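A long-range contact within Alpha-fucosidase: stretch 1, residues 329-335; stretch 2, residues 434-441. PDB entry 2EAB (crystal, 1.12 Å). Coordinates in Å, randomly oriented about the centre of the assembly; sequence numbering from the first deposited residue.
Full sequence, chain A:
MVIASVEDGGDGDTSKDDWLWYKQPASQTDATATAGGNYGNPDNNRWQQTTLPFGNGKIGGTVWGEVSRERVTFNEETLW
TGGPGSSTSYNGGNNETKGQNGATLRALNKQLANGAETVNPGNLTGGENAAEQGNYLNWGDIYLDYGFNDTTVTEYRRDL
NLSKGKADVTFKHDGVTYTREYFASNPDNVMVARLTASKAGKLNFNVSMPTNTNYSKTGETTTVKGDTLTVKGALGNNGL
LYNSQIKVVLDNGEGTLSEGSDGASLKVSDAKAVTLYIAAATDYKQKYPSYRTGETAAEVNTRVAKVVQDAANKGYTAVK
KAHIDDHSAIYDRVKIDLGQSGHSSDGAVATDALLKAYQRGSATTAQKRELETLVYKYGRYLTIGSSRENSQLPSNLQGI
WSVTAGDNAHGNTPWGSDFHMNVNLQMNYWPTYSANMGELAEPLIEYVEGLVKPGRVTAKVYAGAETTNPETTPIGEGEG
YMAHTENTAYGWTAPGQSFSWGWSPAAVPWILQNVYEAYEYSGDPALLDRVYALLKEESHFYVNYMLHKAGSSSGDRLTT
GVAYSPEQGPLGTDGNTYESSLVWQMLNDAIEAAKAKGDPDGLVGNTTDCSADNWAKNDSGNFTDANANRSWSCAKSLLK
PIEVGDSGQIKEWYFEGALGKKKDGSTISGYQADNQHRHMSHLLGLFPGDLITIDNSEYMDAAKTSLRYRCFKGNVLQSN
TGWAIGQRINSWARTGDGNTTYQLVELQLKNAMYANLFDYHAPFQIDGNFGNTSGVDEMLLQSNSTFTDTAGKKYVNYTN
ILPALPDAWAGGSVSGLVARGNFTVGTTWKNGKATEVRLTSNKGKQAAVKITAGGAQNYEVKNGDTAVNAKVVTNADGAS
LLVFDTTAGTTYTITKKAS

Stretch 1 (329-335) AIYDRVK
Stretch 2 (434-441) SANMGELA

A single arginine, R333, binds both the backbone and a side chain of a segment more than a hundred residues away, illustrating how one guanidinium on an extended side chain can tie two distant stretches together. R333 (chi1 m, chi2 and chi3 t, chi4 179°) reaches out almost fully stretched. R333 NH1 donates to N436 O at 3.0 Å and, almost linearly, to E439 OE1 at 2.9 Å, while R333 NH2 lies 2.7 Å from E439 OE2 in a weak, bent hydrogen bond. The two carboxylate bonds make a bidentate salt bridge, in which opposite charges reinforce the directional bonding; N436 O and E439 OE2 both lie at the edge of the guanidinium, near its plane. E439 bends to meet it, with chi1 p, chi2 -96° and chi3 37°. A weak bond from R333 NE to A329 O, 3.3 Å, adds a tether within the first stretch.

The backbones supporting this clamp are not paired strands. Stretch 1 leaves a helix at Y331 and passes through a type I turn, Y331 to V334, before extending at V334 (phi/psi -115/133). In stretch 2, N436 takes the left-handed conformation (63/50), M437 follows at -135/36, and a 3-10 segment spans G438 to A441, with L440 N bonded to M437 O at 2.8 Å. The register runs antiparallel: CA atoms of I330 and M437 lie 6.7 Å apart, R333 and N436 6.6 Å, V334 and A435 6.9 Å.

Apolar contacts from I330 accompany the polar bonds. I330 (m, t) points toward stretch 2, placing I330 CG2 3.9 Å from M437 CG and I330 CD1 4.2 Å from CD2 of L440 (m, t). M437 (m, t, m) then leads its end away. N436 (chi1 t, -150°; chi2 -21°) also points toward stretch 1, its OD1 3.6 Å from R333 CD. V334 (t) instead sets a methyl against a backbone oxygen, V334 CG2 lying 3.4 Å from A435 O, and 4.0 Å from N436 CB. The contact buries 367 Å² between the two stretches, both sides summed.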

ATOM      1  N   ALA A 329     -10.262  16.610   6.952  1.00 10.07           N
ATOM      2  CA  ALA A 329     -10.509  15.881   8.197  1.00 10.28           C
ATOM      3  C   ALA A 329      -9.501  14.748   8.378  1.00 10.02           C
ATOM      4  O   ALA A 329      -9.040  14.498   9.497  1.00 10.79           O
ATOM      5  CB  ALA A 329     -11.925  15.343   8.240  1.00 10.85           C
ATOM      6  N   ILE A 330      -9.158  14.072   7.283  1.00  9.34           N
ATOM      7  CA  ILE A 330      -8.149  13.017   7.329  1.00  8.75           C
ATOM      8  C   ILE A 330      -6.740  13.594   7.194  1.00  8.51           C
ATOM      9  O   ILE A 330      -5.841  13.252   7.965  1.00  8.34           O
ATOM     10  CB  ILE A 330      -8.369  11.952   6.226  1.00  8.97           C
ATOM     11  CG1 ILE A 330      -9.776  11.351   6.325  1.00  9.94           C
ATOM     12  CG2 ILE A 330      -7.300  10.861   6.317  1.00  8.29           C
ATOM     13  CD1 ILE A 330     -10.246  10.665   5.051  1.00 11.75           C
ATOM     14  N   TYR A 331      -6.547  14.468   6.210  1.00  8.39           N
ATOM     15  CA  TYR A 331      -5.213  14.972   5.912  1.00  8.57           C
ATOM     16  C   TYR A 331      -4.593  15.719   7.091  1.00  8.59           C
ATOM     17  O   TYR A 331      -3.410  15.565   7.368  1.00  8.51           O
ATOM     18  CB  TYR A 331      -5.222  15.856   4.660  1.00  8.85           C
ATOM     19  CG  TYR A 331      -3.842  16.317   4.260  1.00  8.82           C
ATOM     20  CD1 TYR A 331      -3.019  15.521   3.456  1.00  9.20           C
ATOM     21  CD2 TYR A 331      -3.342  17.540   4.711  1.00  9.48           C
ATOM     22  CE1 TYR A 331      -1.746  15.934   3.106  1.00  9.20           C
ATOM     23  CE2 TYR A 331      -2.069  17.964   4.364  1.00  9.04           C
ATOM     24  CZ  TYR A 331      -1.274  17.159   3.558  1.00  9.25           C
ATOM     25  OH  TYR A 331      -0.006  17.555   3.203  1.00  9.71           O
ATOM     26  N   ASP A 332      -5.396  16.531   7.775  1.00  8.53           N
ATOM     27  CA  ASP A 332      -4.856  17.385   8.832  1.00  8.99           C
ATOM     28  C   ASP A 332      -4.640  16.681  10.179  1.00  8.75           C
ATOM     29  O   ASP A 332      -4.221  17.321  11.146  1.00  9.23           O
ATOM     30  CB  ASP A 332      -5.691  18.666   8.982  1.00  9.66           C
ATOM     31  CG  ASP A 332      -5.458  19.653   7.843  1.00 11.01           C
ATOM     32  OD1 ASP A 332      -4.356  19.646   7.250  1.00 12.87           O
ATOM     33  OD2 ASP A 332      -6.378  20.452   7.556  1.00 14.12           O
ATOM     34  N   ARG A 333      -4.881  15.370  10.237  1.00  8.72           N
ATOM     35  CA  ARG A 333      -4.669  14.609  11.476  1.00  8.79           C
ATOM     36  C   ARG A 333      -3.205  14.574  11.897  1.00  8.79           C
ATOM     37  O   ARG A 333      -2.904  14.490  13.089  1.00  8.84           O
ATOM     38  CB  ARG A 333      -5.177  13.179  11.328  1.00  8.80           C
ATOM     39  CG  ARG A 333      -6.678  13.058  11.232  1.00  8.92           C
ATOM     40  CD  ARG A 333      -7.051  11.639  10.899  1.00  9.15           C
ATOM     41  NE  ARG A 333      -8.491  11.461  10.760  1.00  9.65           N
ATOM     42  CZ  ARG A 333      -9.071  10.309  10.440  1.00 10.39           C
ATOM     43  NH1 ARG A 333      -8.338   9.222  10.229  1.00 10.03           N
ATOM     44  NH2 ARG A 333     -10.391  10.237  10.334  1.00 11.61           N
ATOM     45  N   VAL A 334      -2.306  14.626  10.918  1.00  8.67           N
ATOM     46  CA  VAL A 334      -0.878  14.556  11.165  1.00  8.89           C
ATOM     47  C   VAL A 334      -0.227  15.869  10.756  1.00  9.00           C
ATOM     48  O   VAL A 334      -0.488  16.393   9.674  1.00  9.17           O
ATOM     49  CB  VAL A 334      -0.221  13.369  10.400  1.00  8.74           C
ATOM     50  CG1 VAL A 334       1.302  13.407  10.517  1.00  9.59           C
ATOM     51  CG2 VAL A 334      -0.752  12.041  10.918  1.00  8.95           C
ATOM     52  N   LYS A 335       0.618  16.395  11.637  1.00  9.17           N
ATOM     53  CA  LYS A 335       1.445  17.551  11.318  1.00  9.74           C
ATOM     54  C   LYS A 335       2.887  17.211  11.637  1.00  9.71           C
ATOM     55  O   LYS A 335       3.163  16.497  12.603  1.00  9.56           O
ATOM     56  CB  LYS A 335       0.997  18.779  12.113  1.00 10.12           C
ATOM     57  CG  LYS A 335      -0.425  19.237  11.812  1.00 11.96           C
ATOM     58  CD  LYS A 335      -0.516  19.829  10.410  1.00 14.53           C
ATOM     59  CE  LYS A 335      -1.948  19.938   9.931  1.00 16.26           C
ATOM     60  NZ  LYS A 335      -2.009  20.638   8.616  1.00 17.90           N
ATOM     61  N   SER A 434      -0.279   3.928  11.276  1.00  5.97           N
ATOM     62  CA  SER A 434       0.646   4.777  12.027  1.00  6.15           C
ATOM     63  C   SER A 434       0.502   6.248  11.637  1.00  6.16           C
ATOM     64  O   SER A 434       0.688   7.135  12.480  1.00  6.41           O
ATOM     65  CB  SER A 434       2.091   4.298  11.868  1.00  6.30           C
ATOM     66  OG  SER A 434       2.522   4.428  10.526  1.00  6.79           O
ATOM     67  N   ALA A 435       0.148   6.499  10.375  1.00  5.87           N
ATOM     68  CA  ALA A 435      -0.085   7.864   9.909  1.00  6.13           C
ATOM     69  C   ALA A 435      -1.550   8.303  10.028  1.00  6.22           C
ATOM     70  O   ALA A 435      -1.969   9.259   9.373  1.00  6.26           O
ATOM     71  CB  ALA A 435       0.443   8.053   8.484  1.00  6.48           C
ATOM     72  N   ASN A 436      -2.311   7.624  10.886  1.00  6.41           N
ATOM     73  CA  ASN A 436      -3.652   8.074  11.288  1.00  6.53           C
ATOM     74  C   ASN A 436      -4.652   8.128  10.125  1.00  6.58           C
ATOM     75  O   ASN A 436      -5.346   9.129   9.922  1.00  6.84           O
ATOM     76  CB  ASN A 436      -3.568   9.425  12.018  1.00  6.87           C
ATOM     77  CG  ASN A 436      -4.666   9.616  13.049  1.00  6.80           C
ATOM     78  OD1 ASN A 436      -5.717   8.974  13.006  1.00  7.44           O
ATOM     79  ND2 ASN A 436      -4.418  10.518  13.993  1.00  7.82           N
ATOM     80  N   MET A 437      -4.716   7.033   9.373  1.00  6.27           N
ATOM     81  CA  MET A 437      -5.673   6.887   8.276  1.00  6.63           C
ATOM     82  C   MET A 437      -6.318   5.506   8.341  1.00  6.30           C
ATOM     83  O   MET A 437      -6.625   4.910   7.304  1.00  6.32           O
ATOM     84  CB  MET A 437      -4.974   7.068   6.924  1.00  6.75           C
ATOM     85  CG  MET A 437      -4.267   8.404   6.765  1.00  6.98           C
ATOM     86  SD  MET A 437      -3.454   8.606   5.177  1.00  7.67           S
ATOM     87  CE  MET A 437      -2.175   7.345   5.285  1.00  8.56           C
ATOM     88  N   GLY A 438      -6.547   5.006   9.556  1.00  6.67           N
ATOM     89  CA  GLY A 438      -6.943   3.609   9.758  1.00  7.17           C
ATOM     90  C   GLY A 438      -8.189   3.183   9.000  1.00  7.45           C
ATOM     91  O   GLY A 438      -8.266   2.053   8.504  1.00  7.48           O
ATOM     92  N   GLU A 439      -9.170   4.076   8.900  1.00  7.81           N
ATOM     93  CA  GLU A 439     -10.406   3.742   8.195  1.00  8.32           C
ATOM     94  C   GLU A 439     -10.164   3.441   6.715  1.00  7.42           C
ATOM     95  O   GLU A 439     -10.957   2.748   6.074  1.00  7.59           O
ATOM     96  CB  GLU A 439     -11.447   4.853   8.356  1.00  9.70           C
ATOM     97  CG  GLU A 439     -11.093   6.158   7.679  1.00 12.90           C
ATOM     98  CD  GLU A 439     -10.441   7.170   8.597  1.00 15.52           C
ATOM     99  OE1 GLU A 439      -9.641   6.783   9.479  1.00 12.94           O
ATOM    100  OE2 GLU A 439     -10.743   8.372   8.429  1.00 18.95           O
ATOM    101  N   LEU A 440      -9.059   3.956   6.184  1.00  6.73           N
ATOM    102  CA  LEU A 440      -8.750   3.804   4.768  1.00  6.75           C
ATOM    103  C   LEU A 440      -8.191   2.419   4.438  1.00  6.40           C
ATOM    104  O   LEU A 440      -7.988   2.093   3.268  1.00  6.63           O
ATOM    105  CB  LEU A 440      -7.824   4.923   4.288  1.00  7.05           C
ATOM    106  CG  LEU A 440      -8.290   6.358   4.565  1.00  7.77           C
ATOM    107  CD1 LEU A 440      -7.468   7.349   3.766  1.00  8.28           C
ATOM    108  CD2 LEU A 440      -9.767   6.557   4.275  1.00  8.42           C
ATOM    109  N   ALA A 441      -7.970   1.593   5.462  1.00  6.56           N
ATOM    110  CA  ALA A 441      -7.607   0.193   5.258  1.00  6.54           C
ATOM    111  C   ALA A 441      -8.810  -0.676   4.908  1.00  6.38           C
ATOM    112  O   ALA A 441      -8.641  -1.824   4.493  1.00  6.15           O
ATOM    113  CB  ALA A 441      -6.921  -0.357   6.493  1.00  7.21           C
TER